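Long-range contact in scarecrow-like protein 3 (Arabidopsis thaliana, PDB 6KPB), which is probably a transcription factor of plant development that belongs to the GRAS family and binds zinc finger proteins of the IDD type: residues E366-C377 with C468-S476. Sequence-based numbering, arbitrary orientation.
Sequences ESLYTYAALFDC and CWQDRPLYS
A beta hairpin of the GRAS domain, turned by a type II' turn from Trp469 to Arg472, sets both residues against helix 360-381, and the returning strand 472-476 crosses the helix nearly at right angles. From the strand, the Arg472 chain leaves with CG anti to the backbone N (chi1 -176°), bends at chi2 and brings NH2 to two acceptors. Thr370 OG1 lies in the guanidinium plane, 3.1 Å from Arg472 NH2 with an N-H...O angle of 158°; it also hydrogen-bonds to His355 and Ser353. Glu366 OE1, 3.1 Å from Arg472 NH2, completes a salt bridge, but the bond is more bent (138°) and reaches the oxygen from above the carboxylate plane. Tyr369 CB lies over one guanidinium face, toward its rim, 3.4 Å from Arg472 NH1. Without the guanidinium, as with an alanine here, Glu366 is likely to lose its positive mate and Thr370 OG1 one of its bonds.

Farther along the helix, Cys377 lies over one face of the Trp469 indole: SG sits 3.5 Å from the centroid of the five-membered ring, CB 4.1 Å from that of the six-membered ring. Gln470 CG lies over the opposite face, toward its rim, while Ala373 CB meets Trp469 CD1 at 3.8 Å. Leu374 and Leu474 run antiparallel alongside one another, with CD2 of Leu374 3.8 Å from CD1 of Leu474. Next to Trp469, Asp376 hydrogen-bonds to the bound peptide, which also packs on Tyr369. The turn thus grips the helix at two places, by charge near Glu366 and Thr370 and by sulfur-aromatic packing near Cys377, beside helix residues that meet the peptide.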
loop_
_atom_site.group_PDB
_atom_site.type_symbol
_atom_site.label_atom_id
_atom_site.label_comp_id
_atom_site.label_asym_id
_atom_site.label_seq_id
_atom_site.Cartn_x
_atom_site.Cartn_y
_atom_site.Cartn_z
ATOM N N GLU A 366 4.356 -21.140 20.355
ATOM C CA GLU A 366 3.674 -22.118 19.513
ATOM C C GLU A 366 3.636 -21.670 18.057
ATOM O O GLU A 366 3.911 -22.463 17.149
ATOM C CB GLU A 366 2.262 -22.374 20.042
ATOM C CG GLU A 366 2.211 -23.403 21.156
ATOM C CD GLU A 366 2.802 -24.736 20.737
ATOM O OE1 GLU A 366 2.260 -25.362 19.801
ATOM O OE2 GLU A 366 3.817 -25.151 21.334
ATOM N N SER A 367 3.295 -20.401 17.813
ATOM C CA SER A 367 3.203 -19.922 16.436
ATOM C C SER A 367 4.549 -19.986 15.727
ATOM O O SER A 367 4.597 -20.185 14.508
ATOM C CB SER A 367 2.655 -18.494 16.405
ATOM O OG SER A 367 3.487 -17.612 17.138
ATOM N N LEU A 368 5.649 -19.820 16.467
ATOM C CA LEU A 368 6.968 -19.978 15.862
ATOM C C LEU A 368 7.149 -21.384 15.309
ATOM O O LEU A 368 7.680 -21.563 14.208
ATOM C CB LEU A 368 8.062 -19.657 16.881
ATOM C CG LEU A 368 8.505 -18.195 16.986
ATOM C CD1 LEU A 368 9.548 -18.026 18.080
ATOM C CD2 LEU A 368 9.042 -17.707 15.650
ATOM N N TYR A 369 6.697 -22.397 16.052
ATOM C CA TYR A 369 6.828 -23.773 15.583
ATOM C C TYR A 369 5.895 -24.056 14.412
ATOM O O TYR A 369 6.283 -24.736 13.455
ATOM C CB TYR A 369 6.562 -24.748 16.729
ATOM C CG TYR A 369 7.739 -24.940 17.656
ATOM C CD1 TYR A 369 8.690 -25.920 17.407
ATOM C CD2 TYR A 369 7.900 -24.142 18.779
ATOM C CE1 TYR A 369 9.769 -26.101 18.252
ATOM C CE2 TYR A 369 8.975 -24.313 19.630
ATOM C CZ TYR A 369 9.907 -25.294 19.362
ATOM O OH TYR A 369 10.978 -25.468 20.207
ATOM N N THR A 370 4.662 -23.545 14.470
ATOM C CA THR A 370 3.699 -23.815 13.407
ATOM C C THR A 370 4.157 -23.214 12.085
ATOM O O THR A 370 4.216 -23.907 11.061
ATOM C CB THR A 370 2.320 -23.273 13.791
ATOM O OG1 THR A 370 1.861 -23.920 14.985
ATOM C CG2 THR A 370 1.320 -23.522 12.670
ATOM N N TYR A 371 4.495 -21.925 12.087
ATOM C CA TYR A 371 4.854 -21.258 10.843
ATOM C C TYR A 371 6.266 -21.589 10.382
ATOM O O TYR A 371 6.572 -21.403 9.200
ATOM C CB TYR A 371 4.670 -19.748 10.990
ATOM C CG TYR A 371 3.213 -19.363 11.079
ATOM C CD1 TYR A 371 2.447 -19.199 9.932
ATOM C CD2 TYR A 371 2.590 -19.200 12.309
ATOM C CE1 TYR A 371 1.108 -18.864 10.007
ATOM C CE2 TYR A 371 1.253 -18.864 12.395
ATOM C CZ TYR A 371 0.517 -18.699 11.241
ATOM O OH TYR A 371 -0.816 -18.365 11.323
ATOM N N ALA A 372 7.129 -22.081 11.275
ATOM C CA ALA A 372 8.401 -22.633 10.820
ATOM C C ALA A 372 8.169 -23.837 9.921
ATOM O O ALA A 372 8.883 -24.031 8.930
ATOM C CB ALA A 372 9.278 -23.016 12.012
ATOM N N ALA A 373 7.167 -24.653 10.249
ATOM C CA ALA A 373 6.814 -25.781 9.396
ATOM C C ALA A 373 6.221 -25.305 8.075
ATOM O O ALA A 373 6.608 -25.781 7.002
ATOM C CB ALA A 373 5.838 -26.705 10.128
ATOM N N LEU A 374 5.279 -24.358 8.135
ATOM C CA LEU A 374 4.660 -23.849 6.913
ATOM C C LEU A 374 5.684 -23.169 6.013
ATOM O O LEU A 374 5.692 -23.384 4.797
ATOM C CB LEU A 374 3.524 -22.890 7.262
ATOM C CG LEU A 374 2.235 -23.550 7.756
ATOM C CD1 LEU A 374 1.319 -22.526 8.402
ATOM C CD2 LEU A 374 1.530 -24.253 6.604
ATOM N N PHE A 375 6.561 -22.345 6.594
ATOM C CA PHE A 375 7.646 -21.754 5.819
ATOM C C PHE A 375 8.653 -22.796 5.354
ATOM O O PHE A 375 9.411 -22.531 4.415
ATOM C CB PHE A 375 8.358 -20.677 6.638
ATOM C CG PHE A 375 7.676 -19.336 6.610
ATOM C CD1 PHE A 375 6.405 -19.175 7.140
ATOM C CD2 PHE A 375 8.313 -18.233 6.065
ATOM C CE1 PHE A 375 5.781 -17.942 7.120
ATOM C CE2 PHE A 375 7.694 -16.998 6.041
ATOM C CZ PHE A 375 6.426 -16.852 6.570
ATOM N N ASP A 376 8.683 -23.970 5.988
ATOM C CA ASP A 376 9.636 -24.999 5.589
ATOM C C ASP A 376 9.204 -25.677 4.293
ATOM O O ASP A 376 10.047 -26.000 3.449
ATOM C CB ASP A 376 9.798 -26.027 6.711
ATOM C CG ASP A 376 11.130 -26.752 6.656
ATOM O OD1 ASP A 376 11.580 -27.106 5.547
ATOM O OD2 ASP A 376 11.727 -26.972 7.731
ATOM N N CYS A 377 7.896 -25.901 4.119
ATOM C CA CYS A 377 7.397 -26.480 2.874
ATOM C C CYS A 377 7.852 -25.663 1.673
ATOM O O CYS A 377 8.423 -26.201 0.717
ATOM C CB CYS A 377 5.868 -26.563 2.895
ATOM S SG CYS A 377 5.123 -27.032 4.465
ATOM N N CYS A 468 -0.801 -32.874 8.280
ATOM C CA CYS A 468 0.482 -32.561 8.886
ATOM C C CYS A 468 1.538 -32.305 7.820
ATOM O O CYS A 468 1.481 -32.857 6.718
ATOM C CB CYS A 468 0.961 -33.700 9.793
ATOM S SG CYS A 468 -0.171 -34.155 11.119
ATOM N N TRP A 469 2.500 -31.454 8.161
ATOM C CA TRP A 469 3.758 -31.342 7.435
ATOM C C TRP A 469 4.836 -31.978 8.298
ATOM O O TRP A 469 5.050 -31.547 9.437
ATOM C CB TRP A 469 4.106 -29.888 7.119
ATOM C CG TRP A 469 5.517 -29.716 6.645
ATOM C CD1 TRP A 469 6.567 -29.217 7.362
ATOM C CD2 TRP A 469 6.039 -30.059 5.356
ATOM N NE1 TRP A 469 7.707 -29.220 6.594
ATOM C CE2 TRP A 469 7.410 -29.732 5.360
ATOM C CE3 TRP A 469 5.479 -30.604 4.196
ATOM C CZ2 TRP A 469 8.229 -29.935 4.251
ATOM C CZ3 TRP A 469 6.293 -30.805 3.097
ATOM C CH2 TRP A 469 7.653 -30.471 3.132
ATOM N N GLN A 470 5.504 -32.997 7.757
ATOM C CA GLN A 470 6.384 -33.850 8.545
ATOM C C GLN A 470 5.610 -34.398 9.737
ATOM O O GLN A 470 4.654 -35.160 9.563
ATOM C CB GLN A 470 7.633 -33.088 8.999
ATOM C CG GLN A 470 8.376 -32.359 7.882
ATOM C CD GLN A 470 9.099 -33.300 6.930
ATOM O OE1 GLN A 470 8.474 -34.060 6.190
ATOM N NE2 GLN A 470 10.427 -33.246 6.944
ATOM N N ASP A 471 5.995 -34.005 10.949
ATOM C CA ASP A 471 5.288 -34.406 12.158
ATOM C C ASP A 471 4.442 -33.288 12.751
ATOM O O ASP A 471 3.781 -33.507 13.771
ATOM C CB ASP A 471 6.281 -34.907 13.213
ATOM C CG ASP A 471 6.833 -36.283 12.890
ATOM O OD1 ASP A 471 6.435 -36.862 11.857
ATOM O OD2 ASP A 471 7.666 -36.785 13.674
ATOM N N ARG A 472 4.438 -32.105 12.140
ATOM C CA ARG A 472 3.769 -30.948 12.720
ATOM C C ARG A 472 2.331 -30.870 12.226
ATOM O O ARG A 472 2.112 -30.783 11.010
ATOM C CB ARG A 472 4.507 -29.671 12.359
ATOM C CG ARG A 472 3.938 -28.423 13.009
ATOM C CD ARG A 472 4.254 -28.387 14.493
ATOM N NE ARG A 472 3.613 -27.258 15.161
ATOM C CZ ARG A 472 3.855 -26.900 16.418
ATOM N NH1 ARG A 472 4.731 -27.578 17.146
ATOM N NH2 ARG A 472 3.225 -25.859 16.944
ATOM N N PRO A 473 1.336 -30.896 13.111
ATOM C CA PRO A 473 -0.049 -30.709 12.663
ATOM C C PRO A 473 -0.279 -29.294 12.157
ATOM O O PRO A 473 0.271 -28.325 12.688
ATOM C CB PRO A 473 -0.874 -30.988 13.926
ATOM C CG PRO A 473 0.043 -31.749 14.833
ATOM C CD PRO A 473 1.416 -31.232 14.540
ATOM N N LEU A 474 -1.106 -29.180 11.120
ATOM C CA LEU A 474 -1.402 -27.895 10.498
ATOM C C LEU A 474 -2.890 -27.589 10.463
ATOM O O LEU A 474 -3.305 -26.514 10.912
ATOM C CB LEU A 474 -0.827 -27.855 9.073
ATOM C CG LEU A 474 0.693 -27.951 8.942
ATOM C CD1 LEU A 474 1.101 -27.912 7.478
ATOM C CD2 LEU A 474 1.377 -26.838 9.725
ATOM N N TYR A 475 -3.709 -28.496 9.935
ATOM C CA TYR A 475 -5.139 -28.258 9.815
ATOM C C TYR A 475 -5.896 -29.540 10.125
ATOM O O TYR A 475 -5.369 -30.646 9.979
ATOM C CB TYR A 475 -5.524 -27.764 8.416
ATOM C CG TYR A 475 -4.849 -26.483 7.992
ATOM C CD1 TYR A 475 -3.594 -26.500 7.400
ATOM C CD2 TYR A 475 -5.473 -25.255 8.170
ATOM C CE1 TYR A 475 -2.975 -25.331 7.004
ATOM C CE2 TYR A 475 -4.863 -24.080 7.777
ATOM C CZ TYR A 475 -3.615 -24.124 7.194
ATOM O OH TYR A 475 -3.007 -22.953 6.804
ATOM N N SER A 476 -7.148 -29.375 10.543
ATOM C CA SER A 476 -8.038 -30.488 10.826
ATOM C C SER A 476 -9.297 -30.376 9.973
ATOM O O SER A 476 -9.706 -29.280 9.580
ATOM C CB SER A 476 -8.417 -30.539 12.314
ATOM O OG SER A 476 -9.105 -29.366 12.714
#